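Local coordinates for Thiol:disulfide interchange protein (Proteus mirabilis, PDB 4OD7) that probably acts as a periplasmic disulfide oxidoreductase of the DsbA type, a thioredoxin-fold enzyme that passes disulfide bonds to folding proteins, at residues 9-14 with 158-163; 46-51 with 177-182; 80-85 with 130-135. The protein carries 1 engineered substitution. One frame throughout, in Å; residues are numbered along the deposited sequence.

In the fold
Contacts 1 and 2 belong to the thioredoxin part of the fold and are both partly buried, whereas contact 3 is a surface contact across the molecule's centre from them. Contact 1 joins strand 11-13 to strand 160-162, mainly through backbone hydrogen bonds. Contact 2 packs helix 44-51 against helix 172-187 with methyl groups, a serine-asparagine bond and a water. The two meet where Met162 packs on Tyr179 and Val182. Contact 3 lies between helices 70-83 and 130-145, and its side-chain contacts are apolar; its centre lies 28 Å from that of contact 1 and 26 Å from that of contact 2. It is nested in the chain loops closed by both.

Contact 1: residues 9-14 with 158-163; sequences KQYTNL and GKYKMK
Tyr11 and Tyr160 are brought together by different first torsions: CG of Tyr11 sits in the crowded position between the backbone N and the carbonyl carbon (chi1 74°), while CG of Tyr160 is anti to its carbonyl carbon (chi1 -52°). The two side chains then run side by side in the same direction, their ring planes 81° apart and their centroids separated by 5.1 Å. Tyr11 CE1 approaches Tyr160 CD1 to 3.3 Å. Asn13 lies alongside the Tyr160 ring on the same face of the sheet.

The backbones are antiparallel. Thr12 and Lys161 form the hydrogen-bonded pair, with Thr12 N to Lys161 O and Lys161 N to Thr12 O both 2.7 Å. Flanking bonds extend the ladder: Lys163 N reaches Gln10 O at 3.0 Å, and Leu14 N reaches Lys159 O at 2.7 Å in a nearly straight bond whose donor stands above the carbonyl plane. Lys159 and Tyr160 both face Ile156 of the neighbouring strand, a classic beta bulge.

Lys161 shares the opposite face with Thr12; past the strand end, Leu14 crosses it at about a right angle, with Leu14 CD1 3.5 Å from Lys161 CB. The methylenes of Lys163 pass Lys9 O, CE at 3.2 Å, before its NZ forms a salt bridge with Asp165. Four main-chain hydrogen bonds therefore carry the pairing of this edge strand, while the tyrosine rings lying side by side and the Leu14 methyl against the Lys161 aliphatic chain add nonpolar contact to it.

Contact 2: residues 46-51 with 177-182; sequences STVEKN and KAYSDV
Val48 and Ser180 mark the closest backbone approach, their CA atoms 4.6 Å apart. The two short helical segments pass with axes 8.5 Å apart and a signed crossing angle of -45°, running in broadly the same direction.

Ser180 points toward the other helix, and its OG, anti to the backbone N (chi1 166°), is the polar centre of the contact. Asn51 ND2 donates to Ser180 OG at 3.0 Å, with the hydroxyl oxygen near the amide plane but the bond bent to 146° at the hydrogen. A water hydrogen-bonds Ser180 OG (2.8 Å) and donates to Val48 O (2.8 Å), so the serine is tied to the partner helix both directly and through solvent. Methyl groups pack beside this link: Thr47 CG2 lies 3.8 Å from Ser180 CB, and Val48 CG2 lies 3.7 Å from Tyr179 CD1, meeting that ring obliquely.

Tyr179 also makes an edge-to-face pair with Phe38 of helix 33-41, the helix carrying Cys35, whose redox partner position is here the engineered Ser32, so the disulfide is absent. This is the thioredoxin-fold arrangement in which the active-site helix, here followed by helix 44-51, and the C-terminal helix pack on the same face of the sheet.

Contact 3: residues 80-85 with 130-135; sequences AIALGV and FVVNSL
Ala82 brings a single methyl group against three side chains of 130-135. Its CB lies 3.7 Å from Val132 CG2, the tightest of the three approaches, with Val131 CG2 at 4.4 Å and Leu135 CD1 at 4.3 Å. Even so, the CA atoms of Ala82 and Val132 are 6.5 Å apart, so side chains rather than backbones fill the interface.

Leu135 touches both Ile81 and Ala82. Its CD1 meets Ile81 CG2 at 4.0 Å, the Ile81 and Leu135 side chains crossing at a slant. The side-chain contacts are apolar.

Several polar groups are satisfied within their own segment. Helix 70-83 ends in a Schellman motif with Gly84 as its C-prime residue at positive phi (70°): Val85 N bonds to Ala80 O at 2.8 Å, and Gly84 N makes a weak bond to Ile81 O. In the other segment, Phe130 O is gripped twice by Ser134, whose N and OG come to it from opposite faces of the carbonyl plane, OG at 2.9 Å. A polar link between the two helices lies just beside the contact, where Asn133 OD1 is hydrogen-bonded to Arg75 NH1.

Val132 also packs on Arg75, Ala78 and Val79, and Leu135 on Ala78, so the start of helix 130-145 rests along the last turns of helix 70-83. Beyond the Schellman turn, Val85 takes the N-cap position of helix 86-99, and Ile81 touches Glu86 there. The contact thus joins the end of helix 70-83 to the start of helix 130-145, which leads on to strand 153-156, within a run of helices with no strand between the segments.

Contact 1: residues 9-14 with 158-163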
loop_
_atom_site.group_PDB
_atom_site.type_symbol
_atom_site.label_atom_id
_atom_site.label_comp_id
_atom_site.label_asym_id
_atom_site.label_seq_id
_atom_site.Cartn_x
_atom_site.Cartn_y
_atom_site.Cartn_z
ATOM N N LYS A 9 8.897 -18.939 -7.139
ATOM C CA LYS A 9 9.477 -19.028 -5.811
ATOM C C LYS A 9 9.272 -17.728 -5.037
ATOM O O LYS A 9 8.451 -17.672 -4.144
ATOM C CB LYS A 9 10.951 -19.358 -5.871
ATOM C CG LYS A 9 11.401 -19.926 -4.546
ATOM C CD LYS A 9 12.892 -19.906 -4.367
ATOM C CE LYS A 9 13.236 -20.352 -2.973
ATOM N NZ LYS A 9 12.803 -21.753 -2.755
ATOM N N GLN A 10 10.035 -16.703 -5.351
ATOM C CA GLN A 10 9.880 -15.424 -4.676
ATOM C C GLN A 10 8.877 -14.544 -5.405
ATOM O O GLN A 10 8.663 -13.434 -4.977
ATOM C CB GLN A 10 11.207 -14.675 -4.517
ATOM C CG GLN A 10 12.242 -15.358 -3.643
ATOM C CD GLN A 10 13.126 -16.285 -4.394
ATOM O OE1 GLN A 10 12.859 -16.628 -5.548
ATOM N NE2 GLN A 10 14.235 -16.651 -3.779
ATOM N N TYR A 11 8.306 -14.998 -6.521
ATOM C CA TYR A 11 7.375 -14.151 -7.280
ATOM C C TYR A 11 6.645 -14.979 -8.315
ATOM O O TYR A 11 7.031 -16.106 -8.547
ATOM C CB TYR A 11 8.110 -13.023 -8.012
ATOM C CG TYR A 11 8.886 -13.499 -9.251
ATOM C CD1 TYR A 11 8.320 -13.400 -10.526
ATOM C CD2 TYR A 11 10.173 -14.036 -9.145
ATOM C CE1 TYR A 11 9.017 -13.830 -11.660
ATOM C CE2 TYR A 11 10.873 -14.470 -10.277
ATOM C CZ TYR A 11 10.294 -14.361 -11.526
ATOM O OH TYR A 11 10.991 -14.780 -12.657
ATOM N N THR A 12 5.606 -14.411 -8.928
ATOM C CA THR A 12 4.899 -15.069 -10.024
ATOM C C THR A 12 4.662 -14.049 -11.141
ATOM O O THR A 12 4.729 -12.852 -10.902
ATOM C CB THR A 12 3.537 -15.668 -9.598
ATOM O OG1 THR A 12 2.616 -14.654 -9.204
ATOM C CG2 THR A 12 3.710 -16.681 -8.480
ATOM N N ASN A 13 4.395 -14.513 -12.362
ATOM C CA ASN A 13 4.190 -13.605 -13.498
ATOM C C ASN A 13 2.738 -13.124 -13.559
ATOM O O ASN A 13 1.832 -13.928 -13.382
ATOM C CB ASN A 13 4.533 -14.305 -14.822
ATOM C CG ASN A 13 6.014 -14.568 -14.993
ATOM O OD1 ASN A 13 6.398 -15.624 -15.468
ATOM N ND2 ASN A 13 6.850 -13.625 -14.607
ATOM N N LEU A 14 2.474 -11.842 -13.774
ATOM C CA LEU A 14 1.085 -11.467 -13.995
ATOM C C LEU A 14 0.644 -12.089 -15.298
ATOM O O LEU A 14 1.389 -12.045 -16.270
ATOM C CB LEU A 14 0.911 -9.953 -14.028
ATOM C CG LEU A 14 0.465 -9.266 -12.728
ATOM C CD1 LEU A 14 1.494 -9.339 -11.648
ATOM C CD2 LEU A 14 0.162 -7.810 -13.072
ATOM N N GLY A 158 4.850 -3.928 -13.634
ATOM C CA GLY A 158 3.552 -4.336 -14.137
ATOM C C GLY A 158 3.512 -5.778 -14.599
ATOM O O GLY A 158 2.561 -6.189 -15.257
ATOM N N LYS A 159 4.525 -6.559 -14.225
ATOM C CA LYS A 159 4.738 -7.899 -14.804
ATOM C C LYS A 159 5.007 -8.997 -13.754
ATOM O O LYS A 159 4.616 -10.142 -13.980
ATOM C CB LYS A 159 5.862 -7.888 -15.866
ATOM C CG LYS A 159 7.297 -7.773 -15.384
ATOM C CD LYS A 159 8.263 -7.841 -16.590
ATOM C CE LYS A 159 9.326 -6.732 -16.553
ATOM N NZ LYS A 159 10.417 -6.854 -17.587
ATOM N N TYR A 160 5.642 -8.673 -12.628
ATOM C CA TYR A 160 5.971 -9.687 -11.619
ATOM C C TYR A 160 5.233 -9.436 -10.320
ATOM O O TYR A 160 5.358 -8.366 -9.748
ATOM C CB TYR A 160 7.469 -9.717 -11.297
ATOM C CG TYR A 160 8.420 -9.838 -12.477
ATOM C CD1 TYR A 160 8.436 -10.990 -13.254
ATOM C CD2 TYR A 160 9.307 -8.807 -12.810
ATOM C CE1 TYR A 160 9.310 -11.128 -14.321
ATOM C CE2 TYR A 160 10.188 -8.935 -13.886
ATOM C CZ TYR A 160 10.181 -10.103 -14.642
ATOM O OH TYR A 160 11.038 -10.267 -15.724
ATOM N N LYS A 161 4.481 -10.427 -9.851
ATOM C CA LYS A 161 3.832 -10.335 -8.550
ATOM C C LYS A 161 4.646 -11.036 -7.472
ATOM O O LYS A 161 4.895 -12.247 -7.531
ATOM C CB LYS A 161 2.414 -10.887 -8.625
ATOM C CG LYS A 161 1.624 -10.702 -7.356
ATOM C CD LYS A 161 0.225 -11.244 -7.477
ATOM C CE LYS A 161 -0.611 -10.197 -8.264
ATOM N NZ LYS A 161 -2.087 -10.426 -8.343
ATOM N N MET A 162 5.077 -10.250 -6.491
ATOM C CA MET A 162 5.766 -10.784 -5.320
ATOM C C MET A 162 5.014 -11.908 -4.617
ATOM O O MET A 162 3.797 -11.871 -4.498
ATOM C CB MET A 162 6.040 -9.697 -4.300
ATOM C CG MET A 162 6.982 -8.659 -4.760
ATOM S SD MET A 162 8.627 -9.255 -5.115
ATOM C CE MET A 162 9.329 -9.746 -3.552
ATOM N N LYS A 163 5.764 -12.926 -4.223
ATOM C CA LYS A 163 5.271 -14.029 -3.422
ATOM C C LYS A 163 5.762 -13.887 -1.992
ATOM O O LYS A 163 6.875 -14.295 -1.673
ATOM C CB LYS A 163 5.741 -15.342 -4.014
ATOM C CG LYS A 163 4.853 -16.479 -3.702
ATOM C CD LYS A 163 5.240 -17.716 -4.491
ATOM C CE LYS A 163 5.562 -18.875 -3.548
ATOM N NZ LYS A 163 4.372 -19.546 -3.004
#

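Contact 2: residues 46-51 with 177-182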
loop_
_atom_site.group_PDB
_atom_site.type_symbol
_atom_site.label_atom_id
_atom_site.label_comp_id
_atom_site.label_asym_id
_atom_site.label_seq_id
_atom_site.Cartn_x
_atom_site.Cartn_y
_atom_site.Cartn_z
ATOM N N SER A 46 8.674 0.228 3.712
ATOM C CA SER A 46 9.555 1.330 3.941
ATOM C C SER A 46 11.030 0.915 3.764
ATOM O O SER A 46 11.805 1.697 3.247
ATOM C CB SER A 46 9.225 1.972 5.286
ATOM O OG SER A 46 9.141 1.029 6.280
ATOM N N THR A 47 11.421 -0.281 4.173
ATOM C CA THR A 47 12.771 -0.772 3.917
ATOM C C THR A 47 13.022 -0.827 2.416
ATOM O O THR A 47 14.064 -0.420 1.926
ATOM C CB THR A 47 12.987 -2.185 4.504
ATOM O OG1 THR A 47 12.920 -2.117 5.925
ATOM C CG2 THR A 47 14.361 -2.772 4.117
ATOM N N VAL A 48 11.998 -1.284 1.704
ATOM C CA VAL A 48 12.024 -1.422 0.261
ATOM C C VAL A 48 12.165 -0.062 -0.430
ATOM O O VAL A 48 12.983 0.093 -1.343
ATOM C CB VAL A 48 10.748 -2.137 -0.227
ATOM C CG1 VAL A 48 10.543 -1.976 -1.720
ATOM C CG2 VAL A 48 10.789 -3.613 0.153
ATOM N N GLU A 49 11.372 0.901 0.016
ATOM C CA GLU A 49 11.391 2.225 -0.552
ATOM C C GLU A 49 12.762 2.868 -0.346
ATOM O O GLU A 49 13.268 3.546 -1.232
ATOM C CB GLU A 49 10.284 3.083 0.088
ATOM C CG GLU A 49 8.869 2.728 -0.344
ATOM C CD GLU A 49 7.778 3.056 0.695
ATOM O OE1 GLU A 49 8.061 3.791 1.661
ATOM O OE2 GLU A 49 6.643 2.566 0.519
ATOM N N LYS A 50 13.393 2.578 0.787
ATOM C CA LYS A 50 14.714 3.124 1.105
ATOM C C LYS A 50 15.875 2.524 0.283
ATOM O O LYS A 50 16.978 3.097 0.251
ATOM C CB LYS A 50 15.013 2.920 2.589
ATOM C CG LYS A 50 14.338 3.911 3.506
ATOM C CD LYS A 50 14.720 3.690 4.971
ATOM C CE LYS A 50 14.862 5.006 5.721
ATOM N NZ LYS A 50 15.099 4.792 7.166
ATOM N N ASN A 51 15.658 1.345 -0.303
ATOM C CA ASN A 51 16.746 0.579 -0.883
ATOM C C ASN A 51 16.699 0.448 -2.401
ATOM O O ASN A 51 17.615 -0.033 -3.001
ATOM C CB ASN A 51 16.758 -0.810 -0.254
ATOM C CG ASN A 51 17.314 -0.802 1.165
ATOM O OD1 ASN A 51 18.133 0.037 1.521
ATOM N ND2 ASN A 51 16.884 -1.752 1.971
ATOM N N LYS A 177 14.689 -6.944 4.892
ATOM C CA LYS A 177 15.910 -6.779 4.143
ATOM C C LYS A 177 15.909 -7.774 3.013
ATOM O O LYS A 177 16.349 -7.488 1.901
ATOM C CB LYS A 177 17.097 -6.948 5.055
ATOM C CG LYS A 177 17.309 -5.725 5.910
ATOM C CD LYS A 177 18.534 -5.855 6.795
ATOM C CE LYS A 177 18.381 -7.060 7.723
ATOM N NZ LYS A 177 19.455 -7.176 8.731
ATOM N N ALA A 178 15.459 -8.968 3.333
ATOM C CA ALA A 178 15.382 -10.025 2.355
ATOM C C ALA A 178 14.370 -9.664 1.302
ATOM O O ALA A 178 14.527 -10.026 0.166
ATOM C CB ALA A 178 15.006 -11.329 3.011
ATOM N N TYR A 179 13.279 -9.030 1.711
ATOM C CA TYR A 179 12.226 -8.602 0.793
ATOM C C TYR A 179 12.775 -7.553 -0.140
ATOM O O TYR A 179 12.600 -7.626 -1.358
ATOM C CB TYR A 179 11.015 -8.030 1.530
ATOM C CG TYR A 179 9.735 -8.016 0.686
ATOM C CD1 TYR A 179 9.478 -7.001 -0.232
ATOM C CD2 TYR A 179 8.774 -9.013 0.835
ATOM C CE1 TYR A 179 8.323 -7.002 -0.999
ATOM C CE2 TYR A 179 7.626 -9.020 0.085
ATOM C CZ TYR A 179 7.395 -8.010 -0.830
ATOM O OH TYR A 179 6.230 -8.038 -1.578
ATOM N N SER A 180 13.452 -6.578 0.465
ATOM C CA SER A 180 14.092 -5.477 -0.258
ATOM C C SER A 180 15.153 -5.991 -1.216
ATOM O O SER A 180 15.371 -5.410 -2.263
ATOM C CB SER A 180 14.737 -4.504 0.720
ATOM O OG SER A 180 15.598 -3.640 0.020
ATOM N N ASP A 181 15.827 -7.069 -0.823
ATOM C CA ASP A 181 16.821 -7.725 -1.659
ATOM C C ASP A 181 16.184 -8.278 -2.945
ATOM O O ASP A 181 16.685 -8.049 -4.032
ATOM C CB ASP A 181 17.464 -8.835 -0.847
ATOM C CG ASP A 181 18.871 -9.162 -1.264
ATOM O OD1 ASP A 181 19.536 -8.339 -1.940
ATOM O OD2 ASP A 181 19.318 -10.266 -0.870
ATOM N N VAL A 182 15.088 -9.028 -2.814
ATOM C CA VAL A 182 14.372 -9.616 -3.971
ATOM C C VAL A 182 13.832 -8.574 -4.964
ATOM O O VAL A 182 13.875 -8.785 -6.166
ATOM C CB VAL A 182 13.225 -10.538 -3.506
ATOM C CG1 VAL A 182 12.434 -11.091 -4.671
ATOM C CG2 VAL A 182 13.804 -11.678 -2.721
HETATM O O HOH W 1 14.290 -2.264 -2.060
#

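Contact 3: residues 80-85 with 130-135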
loop_
_atom_site.group_PDB
_atom_site.type_symbol
_atom_site.label_atom_id
_atom_site.label_comp_id
_atom_site.label_asym_id
_atom_site.label_seq_id
_atom_site.Cartn_x
_atom_site.Cartn_y
_atom_site.Cartn_z
ATOM N N ALA A 80 -4.502 11.922 1.602
ATOM C CA ALA A 80 -3.208 11.889 2.257
ATOM C C ALA A 80 -2.091 12.136 1.248
ATOM O O ALA A 80 -1.113 12.830 1.559
ATOM C CB ALA A 80 -3.012 10.577 2.951
ATOM N N ILE A 81 -2.222 11.512 0.073
ATOM C CA ILE A 81 -1.289 11.682 -1.040
ATOM C C ILE A 81 -1.329 13.115 -1.522
ATOM O O ILE A 81 -0.281 13.718 -1.718
ATOM C CB ILE A 81 -1.572 10.737 -2.189
ATOM C CG1 ILE A 81 -1.342 9.288 -1.713
ATOM C CG2 ILE A 81 -0.690 11.063 -3.400
ATOM C CD1 ILE A 81 -1.881 8.287 -2.640
ATOM N N ALA A 82 -2.530 13.637 -1.753
ATOM C CA ALA A 82 -2.672 14.984 -2.271
ATOM C C ALA A 82 -2.072 16.044 -1.336
ATOM O O ALA A 82 -1.526 17.069 -1.810
ATOM C CB ALA A 82 -4.150 15.301 -2.566
ATOM N N LEU A 83 -2.228 15.842 -0.023
ATOM C CA LEU A 83 -1.724 16.804 0.961
ATOM C C LEU A 83 -0.290 16.474 1.316
ATOM O O LEU A 83 0.357 17.259 1.985
ATOM C CB LEU A 83 -2.602 16.817 2.217
ATOM C CG LEU A 83 -4.032 17.290 1.926
ATOM C CD1 LEU A 83 -4.867 17.384 3.143
ATOM C CD2 LEU A 83 -4.076 18.590 1.120
ATOM N N GLY A 84 0.174 15.287 0.906
ATOM C CA GLY A 84 1.528 14.832 1.162
ATOM C C GLY A 84 1.760 14.527 2.626
ATOM O O GLY A 84 2.878 14.681 3.124
ATOM N N VAL A 85 0.741 14.011 3.293
ATOM C CA VAL A 85 0.819 13.776 4.738
ATOM C C VAL A 85 0.686 12.298 5.099
ATOM O O VAL A 85 0.208 11.949 6.156
ATOM C CB VAL A 85 -0.252 14.640 5.463
ATOM C CG1 VAL A 85 -0.014 16.125 5.231
ATOM C CG2 VAL A 85 -1.668 14.262 5.001
ATOM N N PHE A 130 -10.646 17.532 -7.984
ATOM C CA PHE A 130 -10.279 16.830 -9.196
ATOM C C PHE A 130 -9.074 15.971 -8.946
ATOM O O PHE A 130 -9.010 14.855 -9.409
ATOM C CB PHE A 130 -9.983 17.837 -10.326
ATOM C CG PHE A 130 -9.434 17.208 -11.570
ATOM C CD1 PHE A 130 -10.253 16.862 -12.610
ATOM C CD2 PHE A 130 -8.092 16.943 -11.688
ATOM C CE1 PHE A 130 -9.747 16.290 -13.736
ATOM C CE2 PHE A 130 -7.600 16.377 -12.807
ATOM C CZ PHE A 130 -8.421 16.051 -13.827
ATOM N N VAL A 131 -8.077 16.508 -8.270
ATOM C CA VAL A 131 -6.866 15.728 -8.028
ATOM C C VAL A 131 -7.156 14.450 -7.170
ATOM O O VAL A 131 -6.607 13.398 -7.404
ATOM C CB VAL A 131 -5.786 16.569 -7.408
ATOM C CG1 VAL A 131 -6.307 17.348 -6.295
ATOM C CG2 VAL A 131 -4.645 15.728 -6.930
ATOM N N VAL A 132 -7.977 14.597 -6.151
ATOM C CA VAL A 132 -8.288 13.501 -5.262
ATOM C C VAL A 132 -9.195 12.563 -6.039
ATOM O O VAL A 132 -9.020 11.364 -5.979
ATOM C CB VAL A 132 -8.889 14.023 -3.968
ATOM C CG1 VAL A 132 -9.590 12.938 -3.187
ATOM C CG2 VAL A 132 -7.778 14.618 -3.129
ATOM N N ASN A 133 -10.132 13.106 -6.805
ATOM C CA ASN A 133 -10.942 12.266 -7.676
ATOM C C ASN A 133 -10.104 11.420 -8.654
ATOM O O ASN A 133 -10.304 10.227 -8.771
ATOM C CB ASN A 133 -11.928 13.123 -8.459
ATOM C CG ASN A 133 -12.966 13.792 -7.568
ATOM O OD1 ASN A 133 -13.261 13.341 -6.458
ATOM N ND2 ASN A 133 -13.509 14.890 -8.051
ATOM N N SER A 134 -9.093 12.020 -9.266
ATOM C CA SER A 134 -8.185 11.319 -10.161
ATOM C C SER A 134 -7.406 10.245 -9.452
ATOM O O SER A 134 -7.255 9.158 -9.979
ATOM C CB SER A 134 -7.192 12.295 -10.776
ATOM O OG SER A 134 -7.880 13.255 -11.550
ATOM N N LEU A 135 -6.929 10.536 -8.251
ATOM C CA LEU A 135 -6.206 9.534 -7.454
ATOM C C LEU A 135 -7.105 8.359 -7.070
ATOM O O LEU A 135 -6.648 7.225 -6.976
ATOM C CB LEU A 135 -5.639 10.146 -6.161
ATOM C CG LEU A 135 -4.443 11.054 -6.341
ATOM C CD1 LEU A 135 -4.221 11.848 -5.090
ATOM C CD2 LEU A 135 -3.199 10.288 -6.671
#